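Local coordinates for PHOX (Pseudomonas fluorescens, PDB 4A9V), which hydrolyses phosphate monoesters as an alkaline phosphatase, using a complex iron-calcium cofactor held in a beta-propeller fold, at residues I346-I355 / V367-V378; F13-I24 / R522-G530. One frame throughout, in Å; residues are numbered along the deposited sequence. Where two conformers were deposited one is given.

Interaction 1 (I346-I355 / V367-V378); sequences IELTHGKNGI and VLIHARLAASVV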
loop_
_atom_site.group_PDB
_atom_site.type_symbol
_atom_site.label_atom_id
_atom_site.label_comp_id
_atom_site.label_asym_id
_atom_site.label_seq_id
_atom_site.Cartn_x
_atom_site.Cartn_y
_atom_site.Cartn_z
ATOM N N ILE A 346 -20.294 6.129 7.647
ATOM C CA ILE A 346 -21.548 5.393 7.669
ATOM C C ILE A 346 -21.250 3.928 7.977
ATOM O O ILE A 346 -20.400 3.312 7.350
ATOM C CB ILE A 346 -22.276 5.496 6.312
ATOM C CG1 ILE A 346 -22.512 6.960 5.939
ATOM C CG2 ILE A 346 -23.585 4.724 6.356
ATOM C CD1 ILE A 346 -23.026 7.164 4.534
ATOM N N GLU A 347 -21.942 3.391 8.974
ATOM C CA GLU A 347 -21.671 2.066 9.512
ATOM C C GLU A 347 -22.051 0.943 8.540
ATOM O O GLU A 347 -23.152 0.936 7.982
ATOM C CB GLU A 347 -22.495 1.941 10.790
ATOM C CG GLU A 347 -22.260 0.726 11.644
ATOM C CD GLU A 347 -23.117 0.764 12.894
ATOM O OE1 GLU A 347 -23.482 1.880 13.337
ATOM O OE2 GLU A 347 -23.146 -0.260 13.578
ATOM N N LEU A 348 -21.180 -0.057 8.424
ATOM C CA LEU A 348 -21.468 -1.270 7.682
ATOM C C LEU A 348 -21.750 -2.393 8.672
ATOM O O LEU A 348 -20.854 -3.134 9.093
ATOM C CB LEU A 348 -20.288 -1.623 6.778
ATOM C CG LEU A 348 -19.900 -0.526 5.784
ATOM C CD1 LEU A 348 -18.745 -0.996 4.915
ATOM C CD2 LEU A 348 -21.081 -0.098 4.929
ATOM N N THR A 349 -23.015 -2.473 9.064
ATOM C CA THR A 349 -23.464 -3.360 10.127
ATOM C C THR A 349 -24.750 -4.037 9.684
ATOM O O THR A 349 -25.718 -3.369 9.335
ATOM C CB THR A 349 -23.726 -2.563 11.416
ATOM O OG1 THR A 349 -22.484 -2.035 11.896
ATOM C CG2 THR A 349 -24.364 -3.442 12.494
ATOM N N HIS A 350 -24.760 -5.361 9.696
ATOM C CA HIS A 350 -25.954 -6.100 9.346
ATOM C C HIS A 350 -27.105 -5.664 10.209
ATOM O O HIS A 350 -26.983 -5.606 11.434
ATOM C CB HIS A 350 -25.711 -7.588 9.512
ATOM C CG HIS A 350 -26.815 -8.436 8.958
ATOM N ND1 HIS A 350 -27.895 -8.770 9.687
ATOM C CD2 HIS A 350 -27.077 -8.850 7.657
ATOM C CE1 HIS A 350 -28.742 -9.482 8.922
ATOM N NE2 HIS A 350 -28.226 -9.553 7.684
ATOM N N GLY A 351 -28.220 -5.318 9.571
ATOM C CA GLY A 351 -29.408 -4.848 10.284
ATOM C C GLY A 351 -29.548 -3.334 10.349
ATOM O O GLY A 351 -30.482 -2.827 10.970
ATOM N N LYS A 352 -28.544 -2.616 9.859
ATOM C CA LYS A 352 -28.565 -1.153 9.862
ATOM C C LYS A 352 -28.398 -0.599 8.445
ATOM O O LYS A 352 -27.768 -1.224 7.599
ATOM C CB LYS A 352 -27.451 -0.609 10.759
ATOM C CG LYS A 352 -27.636 -0.884 12.242
ATOM C CD LYS A 352 -26.644 -0.076 13.063
ATOM C CE LYS A 352 -26.868 -0.240 14.557
ATOM N NZ LYS A 352 -25.797 0.437 15.339
ATOM N N ASN A 353 -28.885 0.619 8.222
ATOM C CA ASN A 353 -28.617 1.359 6.985
ATOM C C ASN A 353 -29.010 0.566 5.740
ATOM O O ASN A 353 -28.488 0.797 4.651
ATOM C CB ASN A 353 -27.140 1.763 6.906
ATOM C CG ASN A 353 -26.752 2.759 7.978
ATOM O OD1 ASN A 353 -27.532 3.658 8.316
ATOM N ND2 ASN A 353 -25.525 2.640 8.485
ATOM N N GLY A 354 -30.022 -0.282 5.882
ATOM C CA GLY A 354 -30.571 -1.017 4.744
ATOM C C GLY A 354 -29.745 -2.223 4.329
ATOM O O GLY A 354 -30.010 -2.832 3.290
ATOM N N ILE A 355 -28.807 -2.618 5.184
ATOM C CA ILE A 355 -27.994 -3.802 4.959
ATOM C C ILE A 355 -28.651 -5.001 5.643
ATOM O O ILE A 355 -28.637 -5.116 6.868
ATOM C CB ILE A 355 -26.580 -3.618 5.534
ATOM C CG1 ILE A 355 -25.882 -2.417 4.895
ATOM C CG2 ILE A 355 -25.753 -4.876 5.345
ATOM C CD1 ILE A 355 -24.623 -2.016 5.628
ATOM N N VAL A 367 -21.502 -9.158 5.120
ATOM C CA VAL A 367 -21.243 -7.728 5.031
ATOM C C VAL A 367 -19.749 -7.461 4.864
ATOM O O VAL A 367 -19.346 -6.619 4.062
ATOM C CB VAL A 367 -21.803 -6.983 6.260
ATOM C CG1 VAL A 367 -21.438 -5.508 6.208
ATOM C CG2 VAL A 367 -23.314 -7.159 6.341
ATOM N N LEU A 368 -18.929 -8.181 5.620
ATOM C CA LEU A 368 -17.484 -7.965 5.596
ATOM C C LEU A 368 -16.832 -8.561 4.344
ATOM O O LEU A 368 -16.010 -7.915 3.692
ATOM C CB LEU A 368 -16.857 -8.555 6.860
ATOM C CG LEU A 368 -17.314 -7.885 8.158
ATOM C CD1 LEU A 368 -16.919 -8.740 9.349
ATOM C CD2 LEU A 368 -16.755 -6.479 8.268
ATOM N N ILE A 369 -17.225 -9.778 3.981
ATOM C CA ILE A 369 -16.689 -10.437 2.794
ATOM C C ILE A 369 -17.044 -9.626 1.543
ATOM O O ILE A 369 -16.255 -9.538 0.602
ATOM C CB ILE A 369 -17.210 -11.887 2.702
ATOM C CG1 ILE A 369 -16.727 -12.713 3.901
ATOM C CG2 ILE A 369 -16.774 -12.540 1.399
ATOM C CD1 ILE A 369 -17.484 -14.010 4.097
ATOM N N HIS A 370 -18.236 -9.035 1.555
ATOM C CA HIS A 370 -18.740 -8.235 0.444
ATOM C C HIS A 370 -18.883 -6.788 0.836
ATOM O O HIS A 370 -19.838 -6.108 0.451
ATOM C CB HIS A 370 -20.066 -8.807 -0.039
ATOM C CG HIS A 370 -19.935 -10.191 -0.599
ATOM N ND1 HIS A 370 -20.949 -11.077 -0.611
ATOM C CD2 HIS A 370 -18.858 -10.817 -1.220
ATOM C CE1 HIS A 370 -20.535 -12.218 -1.195
ATOM N NE2 HIS A 370 -19.254 -12.060 -1.558
ATOM N N ALA A 371 -17.852 -6.254 1.481
ATOM C CA ALA A 371 -17.886 -4.886 1.978
ATOM C C ALA A 371 -18.163 -3.870 0.870
ATOM O O ALA A 371 -18.845 -2.879 1.108
ATOM C CB ALA A 371 -16.595 -4.560 2.695
ATOM N N ARG A 372 -17.631 -4.093 -0.333
ATOM C CA ARG A 372 -17.880 -3.162 -1.430
ATOM C C ARG A 372 -19.379 -3.030 -1.683
ATOM O O ARG A 372 -19.877 -1.938 -1.961
ATOM C CB ARG A 372 -17.194 -3.642 -2.709
ATOM C CG ARG A 372 -15.693 -3.415 -2.751
ATOM C CD ARG A 372 -15.123 -3.790 -4.108
ATOM N NE ARG A 372 -13.753 -3.340 -4.247
ATOM C CZ ARG A 372 -13.051 -3.419 -5.366
ATOM N NH1 ARG A 372 -13.543 -4.031 -6.439
ATOM N NH2 ARG A 372 -11.864 -2.845 -5.419
ATOM N N LEU A 373 -20.072 -4.163 -1.725
ATOM C CA LEU A 373 -21.500 -4.176 -2.005
ATOM C C LEU A 373 -22.274 -3.503 -0.883
ATOM O O LEU A 373 -23.235 -2.792 -1.129
ATOM C CB LEU A 373 -21.998 -5.608 -2.201
ATOM C CG LEU A 373 -21.521 -6.260 -3.495
ATOM C CD1 LEU A 373 -22.038 -7.688 -3.570
ATOM C CD2 LEU A 373 -21.993 -5.474 -4.708
ATOM N N ALA A 374 -21.874 -3.753 0.358
ATOM C CA ALA A 374 -22.551 -3.143 1.497
ATOM C C ALA A 374 -22.365 -1.623 1.473
ATOM O O ALA A 374 -23.300 -0.863 1.740
ATOM C CB ALA A 374 -22.029 -3.733 2.800
ATOM N N ALA A 375 -21.160 -1.174 1.130
ATOM C CA ALA A 375 -20.871 0.249 1.070
ATOM C C ALA A 375 -21.679 0.944 -0.038
ATOM O O ALA A 375 -22.103 2.087 0.116
ATOM C CB ALA A 375 -19.380 0.464 0.870
ATOM N N SER A 376 -21.924 0.253 -1.146
ATOM C CA SER A 376 -22.803 0.802 -2.168
ATOM C C SER A 376 -24.232 0.953 -1.651
ATOM O O SER A 376 -24.889 1.954 -1.918
ATOM C CB SER A 376 -22.788 -0.063 -3.427
ATOM O OG SER A 376 -21.542 0.022 -4.098
ATOM N N VAL A 377 -24.713 -0.035 -0.902
ATOM C CA VAL A 377 -26.070 0.036 -0.356
ATOM C C VAL A 377 -26.252 1.297 0.492
ATOM O O VAL A 377 -27.291 1.953 0.427
ATOM C CB VAL A 377 -26.416 -1.221 0.473
ATOM C CG1 VAL A 377 -27.692 -1.012 1.279
ATOM C CG2 VAL A 377 -26.570 -2.419 -0.441
ATOM N N VAL A 378 -25.244 1.652 1.282
ATOM C CA VAL A 378 -25.388 2.779 2.202
ATOM C C VAL A 378 -24.997 4.119 1.581
ATOM O O VAL A 378 -25.085 5.149 2.235
ATOM C CB VAL A 378 -24.603 2.581 3.518
ATOM C CG1 VAL A 378 -24.927 1.233 4.135
ATOM C CG2 VAL A 378 -23.104 2.747 3.304
HETATM O O HOH W 1 -29.343 2.266 2.455
#

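Interaction 2 (F13-I24 / R522-G530); sequences FDSIPAATTDTI and RRFMVGPIG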
loop_
_atom_site.group_PDB
_atom_site.type_symbol
_atom_site.label_atom_id
_atom_site.label_comp_id
_atom_site.label_asym_id
_atom_site.label_seq_id
_atom_site.Cartn_x
_atom_site.Cartn_y
_atom_site.Cartn_z
ATOM N N PHE A 13 15.484 21.755 2.369
ATOM C CA PHE A 13 16.273 21.508 1.161
ATOM C C PHE A 13 15.636 22.232 -0.028
ATOM O O PHE A 13 14.451 22.553 -0.005
ATOM C CB PHE A 13 16.350 20.006 0.881
ATOM C CG PHE A 13 15.014 19.375 0.587
ATOM C CD1 PHE A 13 14.151 19.006 1.615
ATOM C CD2 PHE A 13 14.549 19.304 -0.712
ATOM C CE1 PHE A 13 12.867 18.566 1.340
ATOM C CE2 PHE A 13 13.265 18.874 -0.989
ATOM C CZ PHE A 13 12.415 18.524 0.040
ATOM N N ASP A 14 16.439 22.485 -1.058
ATOM C CA ASP A 14 15.954 23.091 -2.294
ATOM C C ASP A 14 15.351 22.035 -3.205
ATOM O O ASP A 14 15.934 20.971 -3.410
ATOM C CB ASP A 14 17.100 23.784 -3.035
ATOM C CG ASP A 14 17.551 25.055 -2.354
ATOM O OD1 ASP A 14 16.895 25.465 -1.375
ATOM O OD2 ASP A 14 18.413 25.751 -2.929
ATOM N N SER A 15 14.194 22.342 -3.775
ATOM C CA SER A 15 13.521 21.439 -4.689
ATOM C C SER A 15 14.440 21.058 -5.850
ATOM O O SER A 15 15.047 21.927 -6.480
ATOM C CB SER A 15 12.263 22.125 -5.215
ATOM O OG SER A 15 11.468 21.215 -5.946
ATOM N N ILE A 16 14.573 19.758 -6.106
ATOM C CA ILE A 16 15.490 19.260 -7.127
ATOM C C ILE A 16 14.781 19.182 -8.476
ATOM O O ILE A 16 13.553 19.101 -8.536
ATOM C CB ILE A 16 16.094 17.885 -6.757
ATOM C CG1 ILE A 16 15.060 16.755 -6.828
ATOM C CG2 ILE A 16 16.718 17.944 -5.370
ATOM C CD1 ILE A 16 15.698 15.380 -6.782
ATOM N N PRO A 17 15.551 19.199 -9.570
ATOM C CA PRO A 17 14.904 19.073 -10.872
ATOM C C PRO A 17 14.353 17.672 -11.125
ATOM O O PRO A 17 14.884 16.687 -10.625
ATOM C CB PRO A 17 16.011 19.412 -11.878
ATOM C CG PRO A 17 17.287 19.394 -11.124
ATOM C CD PRO A 17 16.994 19.486 -9.661
ATOM N N ALA A 18 13.313 17.590 -11.944
ATOM C CA ALA A 18 12.885 16.312 -12.490
ATOM C C ALA A 18 14.048 15.674 -13.239
ATOM O O ALA A 18 14.911 16.382 -13.765
ATOM C CB ALA A 18 11.700 16.514 -13.418
ATOM N N ALA A 19 14.048 14.351 -13.331
ATOM C CA ALA A 19 15.151 13.642 -13.965
ATOM C C ALA A 19 14.660 12.386 -14.663
ATOM O O ALA A 19 13.591 11.860 -14.345
ATOM C CB ALA A 19 16.218 13.302 -12.936
ATOM N N THR A 20 15.463 11.907 -15.609
ATOM C CA THR A 20 15.091 10.778 -16.449
ATOM C C THR A 20 16.157 9.680 -16.426
ATOM O O THR A 20 16.003 8.659 -17.090
ATOM C CB THR A 20 14.872 11.232 -17.904
ATOM O OG1 THR A 20 16.065 11.855 -18.386
ATOM C CG2 THR A 20 13.732 12.230 -17.983
ATOM N N THR A 21 17.173 9.851 -15.585
ATOM C CA THR A 21 18.299 8.926 -15.525
ATOM C C THR A 21 17.964 7.656 -14.740
ATOM O O THR A 21 17.025 7.631 -13.945
ATOM C CB THR A 21 19.511 9.611 -14.874
ATOM O OG1 THR A 21 19.102 10.220 -13.644
ATOM C CG2 THR A 21 20.085 10.677 -15.803
ATOM N N ASP A 22 18.746 6.606 -14.977
ATOM C CA ASP A 22 18.568 5.319 -14.308
ATOM C C ASP A 22 19.344 5.303 -12.989
ATOM O O ASP A 22 20.141 4.400 -12.727
ATOM C CB ASP A 22 19.041 4.191 -15.229
ATOM C CG ASP A 22 18.558 2.827 -14.787
ATOM O OD1 ASP A 22 17.447 2.745 -14.215
ATOM O OD2 ASP A 22 19.244 1.826 -15.101
ATOM N N THR A 23 19.054 6.301 -12.156
ATOM C CA THR A 23 19.785 6.555 -10.917
ATOM C C THR A 23 18.823 7.122 -9.869
ATOM O O THR A 23 17.722 7.561 -10.208
ATOM C CB THR A 23 20.913 7.584 -11.131
ATOM O OG1 THR A 23 20.345 8.853 -11.479
ATOM C CG2 THR A 23 21.866 7.130 -12.227
ATOM N N ILE A 24 19.288 7.215 -8.625
ATOM C CA ILE A 24 18.650 8.046 -7.611
ATOM C C ILE A 24 19.251 9.449 -7.653
ATOM O O ILE A 24 20.461 9.610 -7.583
ATOM C CB ILE A 24 18.902 7.464 -6.201
ATOM C CG1 ILE A 24 18.328 6.053 -6.068
ATOM C CG2 ILE A 24 18.348 8.394 -5.136
ATOM C CD1 ILE A 24 16.829 6.013 -5.925
ATOM N N ARG A 522 8.055 20.565 -2.335
ATOM C CA ARG A 522 9.363 20.542 -2.992
ATOM C C ARG A 522 9.729 19.119 -3.397
ATOM O O ARG A 522 9.530 18.175 -2.632
ATOM C CB ARG A 522 10.441 21.110 -2.064
ATOM C CG ARG A 522 10.221 22.564 -1.697
ATOM C CD ARG A 522 11.359 23.119 -0.865
ATOM N NE ARG A 522 11.017 24.456 -0.416
ATOM C CZ ARG A 522 11.825 25.259 0.253
ATOM N NH1 ARG A 522 13.047 24.868 0.563
ATOM N NH2 ARG A 522 11.378 26.435 0.655
ATOM N N ARG A 523 10.300 18.957 -4.584
ATOM C CA ARG A 523 10.775 17.653 -5.033
ATOM C C ARG A 523 12.073 17.296 -4.324
ATOM O O ARG A 523 13.001 18.111 -4.266
ATOM C CB ARG A 523 10.981 17.641 -6.551
ATOM C CG ARG A 523 11.221 16.251 -7.108
ATOM C CD ARG A 523 11.437 16.251 -8.614
ATOM N NE ARG A 523 10.259 16.705 -9.345
ATOM C CZ ARG A 523 10.143 17.886 -9.945
ATOM N NH1 ARG A 523 11.127 18.777 -9.910
ATOM N NH2 ARG A 523 9.058 18.158 -10.655
ATOM N N PHE A 524 12.126 16.082 -3.780
ATOM C CA PHE A 524 13.243 15.635 -2.948
ATOM C C PHE A 524 14.101 14.565 -3.631
ATOM O O PHE A 524 15.322 14.589 -3.487
ATOM C CB PHE A 524 12.714 15.112 -1.605
ATOM C CG PHE A 524 13.777 14.538 -0.713
ATOM C CD1 PHE A 524 14.569 15.359 0.066
ATOM C CD2 PHE A 524 13.958 13.169 -0.622
ATOM C CE1 PHE A 524 15.562 14.824 0.868
ATOM C CE2 PHE A 524 14.925 12.630 0.205
ATOM C CZ PHE A 524 15.713 13.458 0.971
ATOM N N MET A 525 13.472 13.590 -4.285
ATOM C CA MET A 525 14.188 12.457 -4.869
ATOM C C MET A 525 13.543 12.090 -6.197
ATOM O O MET A 525 12.322 12.136 -6.341
ATOM C CB MET A 525 14.146 11.246 -3.925
ATOM C CG MET A 525 14.970 10.063 -4.402
ATOM S SD MET A 525 14.812 8.626 -3.322
ATOM C CE MET A 525 13.268 7.949 -3.905
ATOM N N VAL A 526 14.371 11.691 -7.157
ATOM C CA VAL A 526 13.889 11.051 -8.367
ATOM C C VAL A 526 14.508 9.668 -8.478
ATOM O O VAL A 526 15.682 9.473 -8.157
ATOM C CB VAL A 526 14.224 11.876 -9.632
ATOM C CG1 VAL A 526 13.642 11.189 -10.855
ATOM C CG2 VAL A 526 13.715 13.307 -9.507
ATOM N N GLY A 527 13.677 8.693 -8.830
ATOM C CA GLY A 527 14.107 7.313 -8.952
ATOM C C GLY A 527 14.509 6.931 -10.362
ATOM O O GLY A 527 14.437 7.745 -11.292
ATOM N N PRO A 528 14.896 5.666 -10.532
ATOM C CA PRO A 528 15.446 5.181 -11.788
ATOM C C PRO A 528 14.367 4.797 -12.807
ATOM O O PRO A 528 13.165 4.982 -12.580
ATOM C CB PRO A 528 16.272 3.965 -11.357
ATOM C CG PRO A 528 15.583 3.462 -10.133
ATOM C CD PRO A 528 15.124 4.713 -9.430
ATOM N N ILE A 529 14.806 4.308 -13.953
ATOM C CA ILE A 529 13.918 4.131 -15.086
ATOM C C ILE A 529 12.958 2.978 -14.839
ATOM O O ILE A 529 13.361 1.897 -14.413
ATOM C CB ILE A 529 14.738 3.907 -16.375
ATOM C CG1 ILE A 529 15.474 5.202 -16.739
ATOM C CG2 ILE A 529 13.851 3.445 -17.522
ATOM C CD1 ILE A 529 16.442 5.058 -17.894
ATOM N N GLY A 530 11.672 3.228 -15.074
ATOM C CA GLY A 530 10.661 2.183 -15.042
ATOM C C GLY A 530 10.143 1.834 -13.656
ATOM O O GLY A 530 9.277 0.974 -13.535
HETATM O O HOH W 2 16.037 9.779 -12.682
#

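Interaction 1 (I346-I355 / V367-V378)
Asn-353 and Val-378 come within 5.9 Å, CA to CA, where the chain leaving strand 340-347 turns twice, through a type II turn (Thr-349 to Lys-352) and then a type I' turn (Lys-352 to Ile-355), and lies against the end of helix 364-369 and against helix 371-377. This is an outlying part of the beta-propeller, a strand end and its double turn packed on a short helix pair, and the fit across it is almost all hydrocarbon. Val-378 sits centrally. Its CG1, anti to the carbonyl carbon (chi1 -51°), meets the turn side, 3.6 Å from Asn-353 CB and close to Ile-355 CD1. The other methyl, CG2, faces the strand side, 3.7 Å from Ile-346 CG2 and also against Leu-348 CD2. Leu-348 runs across Val-378 at about a right angle and lays its two methyls over Ala-374 and Ala-375, whose small side chains let it come close to the helix backbone; Tyr-299 of strand 296-303 also touches it. Toward the other helix, Ile-355 CG2 presses on Val-367 CG2 at 3.5 Å, a tight pair. That same valine methyl touches His-350 CB and lies by the edge of its ring, whose NE2 is bonded to Phe-361 O. The turns are tied back to the strand by Asn-353 ND2, which gives a hydrogen bond to a lone pair of Glu-347 O (3.0 Å, 155° at the hydrogen). Polar bridging across the contact is left to one water, which donates to Asn-353 O at 2.8 Å and to Val-377 O at 2.9 Å.

Interaction 2 (F13-I24 / R522-G530)
Both backbone polar atoms of Arg-523 are used: its O accepts Ile-16 N (2.9 Å, 168°), and its N donates to the side-chain OG of Ser-15, which also bonds Gln-472. Two guanidinium groups each give one N-H to a carbonyl. Arg-522 NH1 reaches Phe-13 O at 2.8 Å from above the carbonyl plane; Arg-523, its chain bent at chi3 (-64°) toward Ile-16 and Ala-18, brings NH1 to Ile-16 O at 2.8 Å within both planes. Ala-18 CB lies over a face of this group, whose nitrogens also bind Gln-510, Gln-472 and Met-474. A leucine in place of Arg-523 would probably leave the carbonyls of Ile-16, Gln-472 and Met-474 and the Gln-510 amide oxygen without this donor. Strand 521-526 is outermost in a four-stranded antiparallel propeller sheet, and 13-24 runs beside it without becoming a regular strand; against strand 510-514, Phe-524 and Met-525 both face Met-511 in a classic beta bulge. The edge of Phe-524 points into the face of Phe-13, planes 77° apart. Among apolar pairs, Val-526 CG1 meets Ala-19 CB, its CG2 meets Ile-16 CD1, and Ile-24 CG2 rests on Met-525 CG. Phe-524 O, buried without a partner, lies 3.4 Å from Ile-16 CD1. Asp-22 OD1 accepts Ile-529 N (3.1 Å) and bonds Ser-558 OG.

How the interactions relate
Both contacts are partly buried and lie on opposite sides of the chain's centre, 43 Å apart between centres and sharing no strand or helix. Interaction 1 is local in sequence and packs a strand end and turns on helices through methyl groups. Interaction 2 joins residues almost 500 positions apart, fastening a stretch near the start of the chain along a strand near its end, and buries roughly twice the surface. Each has a water bridging two carbonyls, but only interaction 2 adds direct hydrogen bonds across its segments, with arginines and an aromatic pair, together with apolar side chains. Interaction 1 lies away from the metal sites, whereas 522-530 leads into the strand bearing Glu-532, which holds a lithium ion in this model and belongs to a calcium site of the protein.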